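Local coordinates for Thiol:disulfide interchange protein dsbC (Haemophilus influenzae, PDB 1T3B) that probably acts as a homodimeric periplasmic disulfide isomerase, passing its redox-active disulfide to other proteins and rearranging wrongly paired disulfide bonds, at residues R119-P124 with K168-L173; M94-H99 with K134-I139; K65-K70 with G174-V179. All coordinates share one frame; numbering follows the deposited sequence.

Interaction 1: residues R119-P124 with K168-L173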
loop_
_atom_site.group_PDB
_atom_site.type_symbol
_atom_site.label_atom_id
_atom_site.label_comp_id
_atom_site.label_asym_id
_atom_site.label_seq_id
_atom_site.Cartn_x
_atom_site.Cartn_y
_atom_site.Cartn_z
ATOM N N ARG A 119 15.641 0.616 27.789
ATOM C CA ARG A 119 15.078 1.962 27.772
ATOM C C ARG A 119 13.575 1.884 27.522
ATOM O O ARG A 119 13.145 1.447 26.464
ATOM C CB ARG A 119 15.747 2.789 26.672
ATOM C CG ARG A 119 17.230 2.484 26.491
ATOM C CD ARG A 119 17.927 3.531 25.634
ATOM N NE ARG A 119 17.253 3.722 24.357
ATOM C CZ ARG A 119 17.660 4.556 23.407
ATOM N NH1 ARG A 119 18.751 5.288 23.585
ATOM N NH2 ARG A 119 16.972 4.654 22.278
ATOM N N TYR A 120 12.776 2.308 28.491
ATOM C CA TYR A 120 11.335 2.234 28.342
ATOM C C TYR A 120 10.646 3.445 27.755
ATOM O O TYR A 120 10.945 4.590 28.084
ATOM C CB TYR A 120 10.638 1.946 29.677
ATOM C CG TYR A 120 10.924 0.617 30.328
ATOM C CD1 TYR A 120 10.614 -0.591 29.703
ATOM C CD2 TYR A 120 11.470 0.572 31.599
ATOM C CE1 TYR A 120 10.846 -1.811 30.345
ATOM C CE2 TYR A 120 11.702 -0.632 32.237
ATOM C CZ TYR A 120 11.393 -1.810 31.615
ATOM O OH TYR A 120 11.665 -2.971 32.287
ATOM N N LEU A 121 9.685 3.136 26.896
ATOM C CA LEU A 121 8.815 4.091 26.249
ATOM C C LEU A 121 7.465 3.561 26.702
ATOM O O LEU A 121 7.334 2.378 26.991
ATOM C CB LEU A 121 8.941 3.992 24.733
ATOM C CG LEU A 121 10.113 4.772 24.160
ATOM C CD1 LEU A 121 10.212 4.568 22.687
ATOM C CD2 LEU A 121 9.903 6.238 24.463
ATOM N N ALA A 122 6.462 4.418 26.774
ATOM C CA ALA A 122 5.164 3.958 27.220
ATOM C C ALA A 122 4.290 3.499 26.071
ATOM O O ALA A 122 4.368 4.006 24.953
ATOM C CB ALA A 122 4.450 5.057 27.996
ATOM N N PHE A 123 3.444 2.525 26.361
ATOM C CA PHE A 123 2.533 2.045 25.363
ATOM C C PHE A 123 1.232 1.625 26.011
ATOM O O PHE A 123 0.989 0.436 26.203
ATOM C CB PHE A 123 3.123 0.866 24.594
ATOM C CG PHE A 123 2.358 0.532 23.347
ATOM C CD1 PHE A 123 2.559 1.258 22.174
ATOM C CD2 PHE A 123 1.379 -0.456 23.362
ATOM C CE1 PHE A 123 1.799 1.008 21.045
ATOM C CE2 PHE A 123 0.611 -0.713 22.232
ATOM C CZ PHE A 123 0.822 0.023 21.076
ATOM N N PRO A 124 0.394 2.598 26.404
ATOM C CA PRO A 124 -0.887 2.243 27.028
ATOM C C PRO A 124 -1.859 1.656 25.995
ATOM O O PRO A 124 -2.468 2.371 25.191
ATOM C CB PRO A 124 -1.363 3.564 27.642
ATOM C CG PRO A 124 -0.661 4.604 26.853
ATOM C CD PRO A 124 0.704 4.019 26.622
ATOM N N LYS A 168 1.159 9.525 25.046
ATOM C CA LYS A 168 0.454 9.551 23.777
ATOM C C LYS A 168 1.470 9.597 22.646
ATOM O O LYS A 168 1.373 8.833 21.686
ATOM C CB LYS A 168 -0.465 10.767 23.724
ATOM C CG LYS A 168 -1.458 10.778 22.578
ATOM C CD LYS A 168 -2.472 11.913 22.758
ATOM C CE LYS A 168 -3.312 12.094 21.516
ATOM N NZ LYS A 168 -2.461 12.324 20.307
ATOM N N LYS A 169 2.457 10.475 22.766
ATOM C CA LYS A 169 3.475 10.575 21.731
ATOM C C LYS A 169 4.224 9.249 21.607
ATOM O O LYS A 169 4.570 8.826 20.511
ATOM C CB LYS A 169 4.446 11.720 22.038
ATOM C CG LYS A 169 5.564 11.882 21.011
ATOM C CD LYS A 169 6.304 13.195 21.199
ATOM C CE LYS A 169 7.011 13.275 22.548
ATOM N NZ LYS A 169 7.593 14.633 22.780
ATOM N N HIS A 170 4.461 8.587 22.733
ATOM C CA HIS A 170 5.151 7.299 22.723
ATOM C C HIS A 170 4.265 6.242 22.088
ATOM O O HIS A 170 4.734 5.357 21.381
ATOM C CB HIS A 170 5.502 6.865 24.149
ATOM C CG HIS A 170 6.582 7.685 24.782
ATOM N ND1 HIS A 170 6.972 7.518 26.093
ATOM C CD2 HIS A 170 7.370 8.662 24.275
ATOM C CE1 HIS A 170 7.955 8.355 26.366
ATOM N NE2 HIS A 170 8.217 9.062 25.280
ATOM N N TYR A 171 2.975 6.339 22.356
ATOM C CA TYR A 171 2.010 5.403 21.815
ATOM C C TYR A 171 1.992 5.460 20.290
ATOM O O TYR A 171 2.223 4.472 19.606
ATOM C CB TYR A 171 0.639 5.758 22.345
ATOM C CG TYR A 171 -0.411 4.774 21.953
ATOM C CD1 TYR A 171 -0.691 3.679 22.757
ATOM C CD2 TYR A 171 -1.133 4.936 20.775
ATOM C CE1 TYR A 171 -1.674 2.767 22.399
ATOM C CE2 TYR A 171 -2.115 4.034 20.406
ATOM C CZ TYR A 171 -2.383 2.950 21.220
ATOM O OH TYR A 171 -3.357 2.050 20.861
ATOM N N GLU A 172 1.705 6.639 19.768
ATOM C CA GLU A 172 1.652 6.853 18.339
ATOM C C GLU A 172 2.925 6.412 17.627
ATOM O O GLU A 172 2.856 5.890 16.523
ATOM C CB GLU A 172 1.345 8.324 18.076
ATOM C CG GLU A 172 0.086 8.781 18.802
ATOM C CD GLU A 172 -0.153 10.264 18.680
ATOM O OE1 GLU A 172 0.829 11.030 18.771
ATOM O OE2 GLU A 172 -1.323 10.668 18.510
ATOM N N LEU A 173 4.084 6.611 18.246
ATOM C CA LEU A 173 5.348 6.190 17.633
ATOM C C LEU A 173 5.434 4.680 17.607
ATOM O O LEU A 173 6.086 4.102 16.740
ATOM C CB LEU A 173 6.560 6.732 18.405
ATOM C CG LEU A 173 7.922 6.079 18.101
ATOM C CD1 LEU A 173 8.405 6.505 16.727
ATOM C CD2 LEU A 173 8.951 6.469 19.153
#

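Interaction 2: residues M94-H99 with K134-I139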
loop_
_atom_site.group_PDB
_atom_site.type_symbol
_atom_site.label_atom_id
_atom_site.label_comp_id
_atom_site.label_asym_id
_atom_site.label_seq_id
_atom_site.Cartn_x
_atom_site.Cartn_y
_atom_site.Cartn_z
ATOM N N MET A 94 6.345 -0.581 26.824
ATOM C CA MET A 94 5.782 -1.309 27.926
ATOM C C MET A 94 4.489 -0.742 28.478
ATOM O O MET A 94 4.181 0.428 28.286
ATOM C CB MET A 94 6.872 -1.380 28.989
ATOM C CG MET A 94 6.458 -1.922 30.302
ATOM S SD MET A 94 7.082 -0.818 31.568
ATOM C CE MET A 94 5.818 0.397 31.598
ATOM N N ASP A 95 3.722 -1.600 29.143
ATOM C CA ASP A 95 2.457 -1.217 29.754
ATOM C C ASP A 95 2.519 -1.705 31.199
ATOM O O ASP A 95 3.081 -2.758 31.476
ATOM C CB ASP A 95 1.289 -1.868 29.014
ATOM C CG ASP A 95 -0.052 -1.301 29.433
ATOM O OD1 ASP A 95 -0.332 -1.290 30.655
ATOM O OD2 ASP A 95 -0.822 -0.869 28.546
ATOM N N ILE A 96 1.937 -0.952 32.119
ATOM C CA ILE A 96 2.009 -1.305 33.529
ATOM C C ILE A 96 1.063 -2.394 33.979
ATOM O O ILE A 96 1.204 -2.941 35.073
ATOM C CB ILE A 96 1.802 -0.061 34.412
ATOM C CG1 ILE A 96 0.509 0.647 34.022
ATOM C CG2 ILE A 96 2.968 0.878 34.249
ATOM C CD1 ILE A 96 0.215 1.847 34.842
ATOM N N THR A 97 0.106 -2.718 33.132
ATOM C CA THR A 97 -0.860 -3.745 33.471
ATOM C C THR A 97 -0.599 -4.994 32.636
ATOM O O THR A 97 -1.528 -5.731 32.318
ATOM C CB THR A 97 -2.280 -3.250 33.171
ATOM O OG1 THR A 97 -2.372 -2.884 31.781
ATOM C CG2 THR A 97 -2.625 -2.051 34.051
ATOM N N CYS A 98 0.661 -5.234 32.284
ATOM C CA CYS A 98 1.004 -6.378 31.452
ATOM C C CYS A 98 1.986 -7.336 32.134
ATOM O O CYS A 98 3.131 -6.983 32.413
ATOM C CB CYS A 98 1.532 -5.857 30.103
ATOM S SG CYS A 98 2.945 -6.705 29.331
ATOM N N HIS A 99 1.517 -8.554 32.401
ATOM C CA HIS A 99 2.310 -9.589 33.068
ATOM C C HIS A 99 3.732 -9.791 32.568
ATOM O O HIS A 99 4.663 -9.922 33.369
ATOM C CB HIS A 99 1.580 -10.933 33.010
ATOM C CG HIS A 99 2.363 -12.078 33.587
ATOM N ND1 HIS A 99 2.784 -13.148 32.826
ATOM C CD2 HIS A 99 2.800 -12.319 34.848
ATOM C CE1 HIS A 99 3.444 -14.000 33.591
ATOM N NE2 HIS A 99 3.469 -13.522 34.822
ATOM N N LYS A 134 -3.487 7.351 32.598
ATOM C CA LYS A 134 -3.213 8.568 33.351
ATOM C C LYS A 134 -2.093 8.340 34.363
ATOM O O LYS A 134 -1.328 9.254 34.683
ATOM C CB LYS A 134 -4.483 9.013 34.082
ATOM C CG LYS A 134 -5.756 8.956 33.235
ATOM C CD LYS A 134 -6.119 10.284 32.611
ATOM N N GLN A 135 -2.012 7.119 34.878
ATOM C CA GLN A 135 -0.981 6.784 35.850
ATOM C C GLN A 135 0.382 6.740 35.180
ATOM O O GLN A 135 1.388 7.141 35.759
ATOM C CB GLN A 135 -1.281 5.433 36.486
ATOM C CG GLN A 135 -2.666 5.355 37.065
ATOM C CD GLN A 135 -2.964 3.999 37.622
ATOM O OE1 GLN A 135 -2.834 2.998 36.930
ATOM N NE2 GLN A 135 -3.364 3.951 38.881
ATOM N N MET A 136 0.411 6.257 33.947
ATOM C CA MET A 136 1.662 6.171 33.222
ATOM C C MET A 136 2.175 7.532 32.826
ATOM O O MET A 136 3.374 7.734 32.707
ATOM C CB MET A 136 1.504 5.285 31.994
ATOM C CG MET A 136 1.520 3.806 32.350
ATOM S SD MET A 136 1.403 2.716 30.959
ATOM C CE MET A 136 -0.298 2.377 31.024
ATOM N N GLU A 137 1.270 8.475 32.611
ATOM C CA GLU A 137 1.698 9.819 32.259
ATOM C C GLU A 137 2.409 10.342 33.498
ATOM O O GLU A 137 3.502 10.896 33.429
ATOM C CB GLU A 137 0.494 10.694 31.936
ATOM C CG GLU A 137 0.552 11.334 30.573
ATOM C CD GLU A 137 1.657 12.350 30.451
ATOM O OE1 GLU A 137 1.775 13.185 31.364
ATOM O OE2 GLU A 137 2.395 12.334 29.442
ATOM N N ALA A 138 1.775 10.130 34.642
ATOM C CA ALA A 138 2.332 10.561 35.902
ATOM C C ALA A 138 3.714 9.959 36.055
ATOM O O ALA A 138 4.678 10.668 36.327
ATOM C CB ALA A 138 1.443 10.118 37.041
ATOM N N ILE A 139 3.814 8.650 35.867
ATOM C CA ILE A 139 5.087 7.964 36.016
ATOM C C ILE A 139 6.183 8.455 35.093
ATOM O O ILE A 139 7.307 8.651 35.526
ATOM C CB ILE A 139 4.940 6.444 35.786
ATOM C CG1 ILE A 139 4.031 5.837 36.845
ATOM C CG2 ILE A 139 6.293 5.777 35.841
ATOM C CD1 ILE A 139 3.676 4.393 36.573
#

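Interaction 3: residues K65-K70 with G174-V179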
loop_
_atom_site.group_PDB
_atom_site.type_symbol
_atom_site.label_atom_id
_atom_site.label_comp_id
_atom_site.label_asym_id
_atom_site.label_seq_id
_atom_site.Cartn_x
_atom_site.Cartn_y
_atom_site.Cartn_z
ATOM N N LYS A 65 15.121 3.506 9.201
ATOM C CA LYS A 65 16.093 4.404 9.807
ATOM C C LYS A 65 15.528 5.805 10.005
ATOM O O LYS A 65 15.967 6.527 10.885
ATOM C CB LYS A 65 17.345 4.468 8.957
ATOM N N ILE A 66 14.570 6.203 9.183
ATOM C CA ILE A 66 13.980 7.531 9.344
ATOM C C ILE A 66 13.193 7.501 10.648
ATOM O O ILE A 66 13.178 8.468 11.413
ATOM C CB ILE A 66 12.995 7.880 8.179
ATOM C CG1 ILE A 66 13.761 8.022 6.856
ATOM C CG2 ILE A 66 12.245 9.175 8.496
ATOM N N LEU A 67 12.545 6.365 10.882
ATOM C CA LEU A 67 11.726 6.143 12.063
ATOM C C LEU A 67 12.583 6.091 13.330
ATOM O O LEU A 67 12.344 6.841 14.276
ATOM C CB LEU A 67 10.929 4.835 11.895
ATOM C CG LEU A 67 9.411 4.855 12.115
ATOM C CD1 LEU A 67 8.781 5.864 11.181
ATOM C CD2 LEU A 67 8.817 3.475 11.865
ATOM N N VAL A 68 13.585 5.212 13.343
ATOM C CA VAL A 68 14.468 5.060 14.499
ATOM C C VAL A 68 14.974 6.389 15.047
ATOM O O VAL A 68 15.030 6.578 16.257
ATOM C CB VAL A 68 15.688 4.190 14.164
ATOM C CG1 VAL A 68 16.682 4.973 13.330
ATOM C CG2 VAL A 68 16.334 3.703 15.428
ATOM N N ASP A 69 15.354 7.307 14.163
ATOM C CA ASP A 69 15.837 8.614 14.599
ATOM C C ASP A 69 14.730 9.270 15.420
ATOM O O ASP A 69 14.987 9.878 16.457
ATOM C CB ASP A 69 16.179 9.517 13.404
ATOM C CG ASP A 69 17.242 8.923 12.492
ATOM O OD1 ASP A 69 18.031 8.066 12.952
ATOM O OD2 ASP A 69 17.296 9.331 11.310
ATOM N N LYS A 70 13.500 9.146 14.933
ATOM C CA LYS A 70 12.322 9.696 15.603
ATOM C C LYS A 70 12.315 9.184 17.044
ATOM O O LYS A 70 12.270 9.965 17.988
ATOM C CB LYS A 70 11.060 9.232 14.864
ATOM C CG LYS A 70 9.735 9.530 15.537
ATOM C CD LYS A 70 9.319 10.964 15.362
ATOM C CE LYS A 70 7.811 11.099 15.490
ATOM N NZ LYS A 70 7.084 10.135 14.607
ATOM N N GLY A 174 4.777 4.043 18.570
ATOM C CA GLY A 174 4.788 2.592 18.652
ATOM C C GLY A 174 4.002 1.987 17.514
ATOM O O GLY A 174 4.422 1.005 16.889
ATOM N N ILE A 175 2.847 2.575 17.236
ATOM C CA ILE A 175 2.025 2.084 16.150
ATOM C C ILE A 175 2.805 2.177 14.851
ATOM O O ILE A 175 2.830 1.226 14.075
ATOM C CB ILE A 175 0.709 2.858 16.060
ATOM C CG1 ILE A 175 -0.085 2.618 17.348
ATOM C CG2 ILE A 175 -0.089 2.402 14.853
ATOM C CD1 ILE A 175 -1.462 3.218 17.351
ATOM N N GLN A 176 3.463 3.308 14.626
ATOM C CA GLN A 176 4.268 3.483 13.425
ATOM C C GLN A 176 5.218 2.304 13.278
ATOM O O GLN A 176 5.460 1.813 12.176
ATOM C CB GLN A 176 5.088 4.767 13.505
ATOM C CG GLN A 176 4.282 6.045 13.394
ATOM C CD GLN A 176 5.177 7.272 13.322
ATOM O OE1 GLN A 176 6.106 7.317 12.516
ATOM N NE2 GLN A 176 4.902 8.273 14.163
ATOM N N PHE A 177 5.760 1.853 14.401
ATOM C CA PHE A 177 6.676 0.724 14.394
ATOM C C PHE A 177 5.934 -0.596 14.207
ATOM O O PHE A 177 6.536 -1.617 13.875
ATOM C CB PHE A 177 7.469 0.691 15.701
ATOM C CG PHE A 177 8.779 1.416 15.632
ATOM C CD1 PHE A 177 9.877 0.825 15.019
ATOM C CD2 PHE A 177 8.906 2.699 16.145
ATOM C CE1 PHE A 177 11.085 1.503 14.918
ATOM C CE2 PHE A 177 10.111 3.390 16.050
ATOM C CZ PHE A 177 11.202 2.794 15.435
ATOM N N GLY A 178 4.625 -0.578 14.420
ATOM C CA GLY A 178 3.850 -1.795 14.284
ATOM C C GLY A 178 3.706 -2.544 15.594
ATOM O O GLY A 178 3.544 -3.759 15.601
ATOM N N VAL A 179 3.764 -1.833 16.714
ATOM C CA VAL A 179 3.618 -2.510 17.990
ATOM C C VAL A 179 2.165 -2.938 18.109
ATOM O O VAL A 179 1.260 -2.133 17.905
ATOM C CB VAL A 179 3.983 -1.590 19.179
ATOM C CG1 VAL A 179 4.066 -2.413 20.471
ATOM C CG2 VAL A 179 5.301 -0.889 18.903
#

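Interaction 1: residues R119-P124 with K168-L173
Tyr171 and His170, neighbours on helix 166-177, carry this contact with the end of strand 116-122, a strand inside the mixed sheet of the thioredoxin fold. The helix segment runs across the strand segment at 97°, their axes 7.2 Å apart at closest approach. His170 meets the strand twice, through a ring face and through ND1. Leu121 puts CD2 over the middle of the imidazole, 3.3 Å from the ring centroid and almost on its normal, a CH-pi contact. On the same ring ND1 accepts the backbone N-H of Ala122, at 3.2 Å and nearly straight, although the donor sits tilted out of the ring plane. That bond helps fix the ring's rotation, and a weak one to Glu77 gives NE2 of this buried imidazole a partner; Trp140 also meets it, steeply inclined.

One residue on, Tyr171 has CG anti to its backbone N (chi1 -174°), and its ring goes to the loop just past the strand. There it forms an offset stack with Phe123, planes 13° apart and centroids separated by 4.7 Å, with each ring meeting the other toward its rim. Pro124 packs against the tyrosine too: its ring carbon CD lies 4.1 Å from CD1 of Tyr171.

Interaction 2: residues M94-H99 with K134-I139
Ile96 and Met136 meet tip to tip, and their torsions explain how. In Ile96, CG1 sits between the backbone N and the carbonyl carbon (chi1 53°), with CD1 then carried on outward at an extended chi2. Met136 has CG anti to its carbonyl carbon and SD anti to CA, and only the last torsion, chi3 -98°, bends the chain and turns CE aside. The result is that CD1 of Ile96 comes to 3.4 Å from CG of Met136, while CG1 of Ile96 lies 3.6 Å from the methionine's CE. The other isoleucine branch, CG2, has CD1 of Ile139 at 4.3 Å, a looser touch from the next turn of helix 131-141. Gln135 adds its amide end beside Ile96 CD1.

The bent methyl of Met136 also approaches the carboxylate of Asp95, CE standing 3.7 Å from OD1; the two side chains cross at about a right angle. This carboxylate is gripped by its own loop. OD1 accepts the backbone N-H of Thr97 at 2.9 Å, an Asx turn, and also the hydroxyl OG1 of Thr97 at 2.8 Å, the hydroxyl arriving from above the carboxylate plane. OD2 accepts from the backbone N of Arg125. Asp95 to Cys98 forms a type I turn, and Cys98 is the N-cap of helix 99-105, disulfide-bonded to Cys101. Helix 131-141 thus packs against the turn leading into the redox-active CxxC at a helix start, the active-site arrangement of the thioredoxin family.

Interaction 3: residues K65-K70 with G174-V179
Leu67 and Phe177 make the main apolar contact between helix 63-72 and the end of helix 166-177. CD2 of Leu67 stands over the centre of the phenyl ring, 4.1 Å from its centroid and within 3° of the normal, a CH-pi contact; CB of the same leucine approaches the ring tip, CZ, also at 4.1 Å. Val68 meets that tip through its backbone, with N lying 4.0 Å from Phe177 CZ. Strand 184-186 supplies Val186 as a further neighbour of the phenylalanine, and Ile36 of strand 35-40 touches Leu67.

The helix carrying Phe177 belongs to the thioredoxin-like domain and closes here with a Schellman motif. Gly178 takes positive phi (92°), and Val179 N donates back to Gly174 O at 2.9 Å, with Gly178 N bonding to Ile175 O.

Polar groups gather at the more open margin. Lys70 has CG anti to its backbone N; its chain bends at chi2 and chi4 and crosses that of Gln176 at about a right angle. Gln176, extended beyond CG, brings its amide end near both Leu67 and the ammonium group NZ of Lys70.

Of the segments in contact, helix 63-72 comes first from the N terminus, and interaction 3 joins it to the end of helix 166-177, closing a long loop of 103 residues that contains both other contacts. Within it, strand 88-94 runs into the 94-99 turn, which interaction 2 ties to helix 131-141. Strand 116-122 lies between those two segments and packs, through interaction 1, against helix 166-177, so interactions 1 and 2 cross along the chain. They also touch in space, where Met94 and Phe123 are joined by a probable backbone hydrogen bond. Interactions 1 and 3 share helix 166-177 and meet where Leu173 packs on Lys70; interactions 2 and 3 stay about 7 Å apart at their nearest atoms.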